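Local coordinates for putative regulatory protein SCO4313 (Streptomyces coelicolor, PDB 2OI8) that probably acts as a TetR-family transcriptional regulator, binding DNA through a helix-turn-helix motif near the start of the chain, at residues 199-202 against 203-206; 176-179 against 180-184. All blocks are in the same frame, centred on the assembly; numbering follows the deposited sequence.

Contact 1: residues 199-202 against 203-206; sequences GFDS and ALLF
D201 grips the first turn of helix 202-213 with both its side chain and its main chain. Three backbone hydrogen bonds join the two parts. The carbonyl oxygen of D201 takes two of them: L204 N reaches D201 O at 2.7 Å from well above the carbonyl plane, while L205 N approaches the same D201 O in that plane, at 3.3 Å. One residue on, F206 N donates to S202 O at 2.8 Å, the first i to i+4 bond to start from within the helix.

The side-chain bond is weak. With CG swung away from its own N (chi1 -173°), D201 brings OD1 to 3.3 Å from A203 N, and the N-H points only loosely at it. This is an N-cap, in which a carboxylate meets an amide of the opening turn; its negative charge would also suit the positive end of the helix dipole. S202 OG bonds instead to E190 of helix 170-191.

Van der Waals contacts flank the cap. The methyls of L204 lie against the D201 carboxylate, CD1 coming to 3.5 Å from OD2. On another side of the turn F200, whose ring is carried between its backbone N and carbonyl carbon (chi1 69°), makes an apolar contact, bringing CE1 to 4.1 Å from L205 CB in an oblique approach. That ring also meets F195. The second subunit closes over the junction: its H155 accepts from D201 N and packs on F200 and L204, and its F152 covers L205.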
ATOM      1  N   GLY A 199      -6.876 -17.927   3.401  1.00 31.83           N
ATOM      2  CA  GLY A 199      -7.079 -19.263   2.822  1.00 30.04           C
ATOM      3  C   GLY A 199      -7.748 -19.368   1.460  1.00 28.86           C
ATOM      4  O   GLY A 199      -7.919 -20.469   0.936  1.00 29.13           O
ATOM      5  N   PHE A 200      -8.147 -18.241   0.887  1.00 27.44           N
ATOM      6  CA  PHE A 200      -8.575 -18.231  -0.504  1.00 25.90           C
ATOM      7  C   PHE A 200      -7.381 -17.885  -1.395  1.00 24.84           C
ATOM      8  O   PHE A 200      -6.285 -17.592  -0.899  1.00 24.16           O
ATOM      9  CB  PHE A 200      -9.768 -17.290  -0.734  1.00 25.81           C
ATOM     10  CG  PHE A 200      -9.443 -15.825  -0.580  1.00 26.04           C
ATOM     11  CD1 PHE A 200      -8.926 -15.090  -1.649  1.00 26.92           C
ATOM     12  CD2 PHE A 200      -9.686 -15.169   0.618  1.00 25.64           C
ATOM     13  CE1 PHE A 200      -8.634 -13.738  -1.506  1.00 26.72           C
ATOM     14  CE2 PHE A 200      -9.399 -13.815   0.762  1.00 24.99           C
ATOM     15  CZ  PHE A 200      -8.876 -13.103  -0.294  1.00 25.96           C
ATOM     16  N   ASP A 201      -7.607 -17.929  -2.705  1.00 23.44           N
ATOM     17  CA  ASP A 201      -6.564 -17.742  -3.677  1.00 22.24           C
ATOM     18  C   ASP A 201      -6.707 -16.347  -4.240  1.00 22.28           C
ATOM     19  O   ASP A 201      -7.478 -16.104  -5.176  1.00 22.09           O
ATOM     20  CB  ASP A 201      -6.691 -18.798  -4.763  1.00 22.19           C
ATOM     21  CG  ASP A 201      -5.542 -18.788  -5.742  1.00 21.20           C
ATOM     22  OD1 ASP A 201      -4.632 -17.944  -5.641  1.00 21.13           O
ATOM     23  OD2 ASP A 201      -5.558 -19.641  -6.645  1.00 20.37           O
ATOM     24  N   SER A 202      -5.951 -15.424  -3.642  1.00 22.09           N
ATOM     25  CA  SER A 202      -5.947 -14.012  -4.023  1.00 21.51           C
ATOM     26  C   SER A 202      -5.671 -13.782  -5.516  1.00 20.85           C
ATOM     27  O   SER A 202      -6.154 -12.805  -6.074  1.00 21.20           O
ATOM     28  CB  SER A 202      -4.935 -13.235  -3.177  1.00 21.79           C
ATOM     29  OG  SER A 202      -3.605 -13.550  -3.559  1.00 22.26           O
ATOM     30  N   ALA A 203      -4.913 -14.675  -6.154  1.00 19.48           N
ATOM     31  CA  ALA A 203      -4.724 -14.619  -7.602  1.00 18.38           C
ATOM     32  C   ALA A 203      -6.070 -14.697  -8.347  1.00 17.62           C
ATOM     33  O   ALA A 203      -6.237 -14.093  -9.411  1.00 17.47           O
ATOM     34  CB  ALA A 203      -3.795 -15.729  -8.058  1.00 18.43           C
ATOM     35  N   LEU A 204      -7.021 -15.434  -7.778  1.00 16.71           N
ATOM     36  CA  LEU A 204      -8.354 -15.582  -8.382  1.00 16.25           C
ATOM     37  C   LEU A 204      -9.163 -14.330  -8.118  1.00 15.61           C
ATOM     38  O   LEU A 204      -9.838 -13.836  -9.024  1.00 15.10           O
ATOM     39  CB  LEU A 204      -9.088 -16.829  -7.869  1.00 15.91           C
ATOM     40  CG  LEU A 204      -8.906 -18.189  -8.562  1.00 16.60           C
ATOM     41  CD1 LEU A 204      -7.541 -18.385  -9.221  1.00 16.89           C
ATOM     42  CD2 LEU A 204      -9.205 -19.343  -7.590  1.00 16.51           C
ATOM     43  N   LEU A 205      -9.066 -13.813  -6.886  1.00 15.14           N
ATOM     44  CA  LEU A 205      -9.563 -12.460  -6.577  1.00 14.58           C
ATOM     45  C   LEU A 205      -9.087 -11.423  -7.609  1.00 14.39           C
ATOM     46  O   LEU A 205      -9.895 -10.663  -8.148  1.00 14.36           O
ATOM     47  CB  LEU A 205      -9.203 -12.019  -5.152  1.00 13.96           C
ATOM     48  CG  LEU A 205      -9.488 -10.532  -4.883  1.00 13.92           C
ATOM     49  CD1 LEU A 205     -10.960 -10.141  -5.077  1.00 12.56           C
ATOM     50  CD2 LEU A 205      -8.983 -10.089  -3.516  1.00 14.13           C
ATOM     51  N   PHE A 206      -7.792 -11.430  -7.897  1.00 14.07           N
ATOM     52  CA  PHE A 206      -7.202 -10.535  -8.879  1.00 14.47           C
ATOM     53  C   PHE A 206      -7.851 -10.740 -10.240  1.00 15.22           C
ATOM     54  O   PHE A 206      -8.232  -9.757 -10.888  1.00 15.40           O
ATOM     55  CB  PHE A 206      -5.682 -10.764  -8.953  1.00 14.07           C
ATOM     56  CG  PHE A 206      -4.967  -9.845  -9.912  1.00 13.58           C
ATOM     57  CD1 PHE A 206      -4.975 -10.097 -11.289  1.00 11.76           C
ATOM     58  CD2 PHE A 206      -4.266  -8.740  -9.440  1.00 11.92           C
ATOM     59  CE1 PHE A 206      -4.290  -9.244 -12.183  1.00 11.25           C
ATOM     60  CE2 PHE A 206      -3.585  -7.868 -10.334  1.00 11.20           C
ATOM     61  CZ  PHE A 206      -3.594  -8.128 -11.703  1.00 11.28           C
TER

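Contact 2: residues 176-179 against 180-184; sequences ALSF and WSRLH
Four successive backbone hydrogen bonds tie A176, L177, S178 and F179 to W180, S181, R182 and L183 in the regular i to i+4 pattern of an alpha helix. W180 N to A176 O, at 3.0 Å, is the straightest, with an N-H...O angle of 168°. S181 N reaches L177 O at 2.9 Å, and L183 N reaches F179 O at 3.1 Å. In the remaining bond R182 N donates to S178 O from above the carbonyl plane.

S178 and R182 find their partners across the dimer. R182 turns CG back beside its own N (chi1 -72°) and then runs extended to NE, which carries its guanidinium alongside S178, with S178 CB over one face of the group near its rim. S178 OG stays 4.0 Å from R182 NH2, and the two residues share E209 of the second subunit: one carboxylate oxygen accepts from S178 OG and the other forms a salt bridge with R182 NE. D212 of that subunit adds a weak, long ion pair to R182 NH2. Within the chain, H184 ND1 is hydrogen-bonded to the hydroxyl of Y107.

The apolar side of the helix is marked by a CH-pi contact. L183 CD1 sits over the middle of the F179 ring, 3.6 Å from its centroid and only 13° off the ring normal, so the methyl carbon lies almost straight above the ring centre.

Around this buried part of helix 170-191, helix 129-139 packs against A176, L177, F179 and W180, helix 89-102 against F179, L183 and H184, and helix 202-213 against S178, F179, R182 and L183, while helix 60-84 reaches W180 and H184 through Q75.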
ATOM      1  N   ALA A 176      -9.175   3.937 -16.796  1.00 22.93           N
ATOM      2  CA  ALA A 176      -7.732   3.788 -16.506  1.00 22.00           C
ATOM      3  C   ALA A 176      -7.379   3.939 -15.014  1.00 21.40           C
ATOM      4  O   ALA A 176      -6.623   3.147 -14.445  1.00 21.72           O
ATOM      5  CB  ALA A 176      -6.913   4.760 -17.349  1.00 21.80           C
ATOM      6  N   LEU A 177      -7.919   4.975 -14.388  1.00 21.02           N
ATOM      7  CA  LEU A 177      -7.729   5.212 -12.958  1.00 19.88           C
ATOM      8  C   LEU A 177      -8.289   4.055 -12.119  1.00 18.93           C
ATOM      9  O   LEU A 177      -7.656   3.641 -11.175  1.00 19.32           O
ATOM     10  CB  LEU A 177      -8.367   6.554 -12.564  1.00 20.15           C
ATOM     11  CG  LEU A 177      -7.746   7.805 -13.201  1.00 19.02           C
ATOM     12  CD1 LEU A 177      -8.550   9.017 -12.862  1.00 19.34           C
ATOM     13  CD2 LEU A 177      -6.317   7.991 -12.739  1.00 18.24           C
ATOM     14  N   SER A 178      -9.451   3.525 -12.503  1.00 18.10           N
ATOM     15  CA  SER A 178     -10.074   2.348 -11.867  1.00 17.26           C
ATOM     16  C   SER A 178      -9.273   1.054 -11.989  1.00 16.53           C
ATOM     17  O   SER A 178      -9.230   0.243 -11.056  1.00 16.46           O
ATOM     18  CB  SER A 178     -11.468   2.101 -12.436  1.00 17.20           C
ATOM     19  OG  SER A 178     -12.425   2.892 -11.766  1.00 17.87           O
ATOM     20  N   PHE A 179      -8.679   0.847 -13.152  1.00 15.26           N
ATOM     21  CA  PHE A 179      -7.779  -0.273 -13.371  1.00 14.53           C
ATOM     22  C   PHE A 179      -6.588  -0.136 -12.405  1.00 14.13           C
ATOM     23  O   PHE A 179      -6.237  -1.060 -11.675  1.00 13.66           O
ATOM     24  CB  PHE A 179      -7.370  -0.236 -14.855  1.00 14.18           C
ATOM     25  CG  PHE A 179      -6.276  -1.191 -15.248  1.00 13.41           C
ATOM     26  CD1 PHE A 179      -4.942  -0.875 -15.024  1.00 12.01           C
ATOM     27  CD2 PHE A 179      -6.580  -2.370 -15.925  1.00 13.59           C
ATOM     28  CE1 PHE A 179      -3.938  -1.734 -15.410  1.00 12.50           C
ATOM     29  CE2 PHE A 179      -5.574  -3.237 -16.327  1.00 12.79           C
ATOM     30  CZ  PHE A 179      -4.253  -2.916 -16.072  1.00 13.21           C
ATOM     31  N   TRP A 180      -5.981   1.043 -12.406  1.00 13.87           N
ATOM     32  CA  TRP A 180      -4.842   1.338 -11.557  1.00 13.65           C
ATOM     33  C   TRP A 180      -5.162   1.042 -10.081  1.00 13.15           C
ATOM     34  O   TRP A 180      -4.443   0.302  -9.410  1.00 13.37           O
ATOM     35  CB  TRP A 180      -4.481   2.808 -11.737  1.00 13.90           C
ATOM     36  CG  TRP A 180      -3.113   3.195 -11.326  1.00 14.09           C
ATOM     37  CD1 TRP A 180      -2.775   4.184 -10.453  1.00 14.32           C
ATOM     38  CD2 TRP A 180      -1.892   2.627 -11.782  1.00 13.80           C
ATOM     39  NE1 TRP A 180      -1.418   4.263 -10.330  1.00 13.46           N
ATOM     40  CE2 TRP A 180      -0.846   3.315 -11.133  1.00 13.83           C
ATOM     41  CE3 TRP A 180      -1.574   1.597 -12.677  1.00 15.82           C
ATOM     42  CZ2 TRP A 180       0.511   3.020 -11.357  1.00 14.66           C
ATOM     43  CZ3 TRP A 180      -0.209   1.292 -12.895  1.00 15.50           C
ATOM     44  CH2 TRP A 180       0.807   2.005 -12.232  1.00 14.44           C
ATOM     45  N   SER A 181      -6.260   1.595  -9.584  1.00 12.06           N
ATOM     46  CA  SER A 181      -6.502   1.545  -8.157  1.00 11.04           C
ATOM     47  C   SER A 181      -7.019   0.187  -7.763  1.00 10.13           C
ATOM     48  O   SER A 181      -6.573  -0.356  -6.776  1.00 10.76           O
ATOM     49  CB  SER A 181      -7.470   2.634  -7.742  1.00 10.30           C
ATOM     50  OG  SER A 181      -8.712   2.360  -8.342  1.00 11.59           O
ATOM     51  N   ARG A 182      -7.943  -0.370  -8.530  1.00  9.32           N
ATOM     52  CA  ARG A 182      -8.467  -1.707  -8.242  1.00  8.93           C
ATOM     53  C   ARG A 182      -7.394  -2.823  -8.154  1.00  8.75           C
ATOM     54  O   ARG A 182      -7.411  -3.637  -7.215  1.00  8.42           O
ATOM     55  CB  ARG A 182      -9.573  -2.093  -9.234  1.00  8.46           C
ATOM     56  CG  ARG A 182     -10.843  -1.329  -8.991  1.00  8.67           C
ATOM     57  CD  ARG A 182     -12.002  -1.771  -9.861  1.00  9.61           C
ATOM     58  NE  ARG A 182     -13.071  -0.763  -9.841  1.00 10.60           N
ATOM     59  CZ  ARG A 182     -14.179  -0.809 -10.586  1.00 10.16           C
ATOM     60  NH1 ARG A 182     -14.395  -1.812 -11.421  1.00  7.79           N
ATOM     61  NH2 ARG A 182     -15.077   0.161 -10.497  1.00  9.12           N
ATOM     62  N   LEU A 183      -6.471  -2.849  -9.114  1.00  8.03           N
ATOM     63  CA  LEU A 183      -5.410  -3.877  -9.159  1.00  7.85           C
ATOM     64  C   LEU A 183      -4.268  -3.686  -8.144  1.00  8.13           C
ATOM     65  O   LEU A 183      -3.639  -4.665  -7.684  1.00  7.94           O
ATOM     66  CB  LEU A 183      -4.855  -3.978 -10.588  1.00  7.50           C
ATOM     67  CG  LEU A 183      -5.931  -4.360 -11.614  1.00  5.69           C
ATOM     68  CD1 LEU A 183      -5.317  -4.452 -12.974  1.00  6.72           C
ATOM     69  CD2 LEU A 183      -6.650  -5.660 -11.262  1.00  2.50           C
ATOM     70  N   HIS A 184      -3.985  -2.422  -7.823  1.00  8.30           N
ATOM     71  CA  HIS A 184      -3.058  -2.093  -6.742  1.00  8.45           C
ATOM     72  C   HIS A 184      -3.637  -2.449  -5.385  1.00  8.08           C
ATOM     73  O   HIS A 184      -2.898  -2.868  -4.493  1.00  8.09           O
ATOM     74  CB  HIS A 184      -2.631  -0.640  -6.807  1.00  8.22           C
ATOM     75  CG  HIS A 184      -1.601  -0.385  -7.859  1.00 10.17           C
ATOM     76  ND1 HIS A 184      -0.288  -0.786  -7.722  1.00 11.04           N
ATOM     77  CD2 HIS A 184      -1.692   0.201  -9.078  1.00 12.11           C
ATOM     78  CE1 HIS A 184       0.386  -0.459  -8.813  1.00 13.78           C
ATOM     79  NE2 HIS A 184      -0.440   0.153  -9.646  1.00 14.48           N
TER

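In the fold
Contact 2 lies midway along helix 170-191 and contact 1 opens the next helix, 202-213, their centres about 17 Å apart. They meet directly where F206 CE2 packs 3.9 Å from L183 CD2, joining the two consecutive helices. Both fall in the TetR-like C-terminal region, and both touch the second subunit. In one case they meet each other across the dimer: L177 of one chain packs on F200 of the other. Together they illustrate how a helix pair can serve its own fold and an interface at once, as in other TetR-family dimers, whose C-terminal helices associate. Contact 2 is fully buried, whereas contact 1 is partly buried, farther from the chain centre.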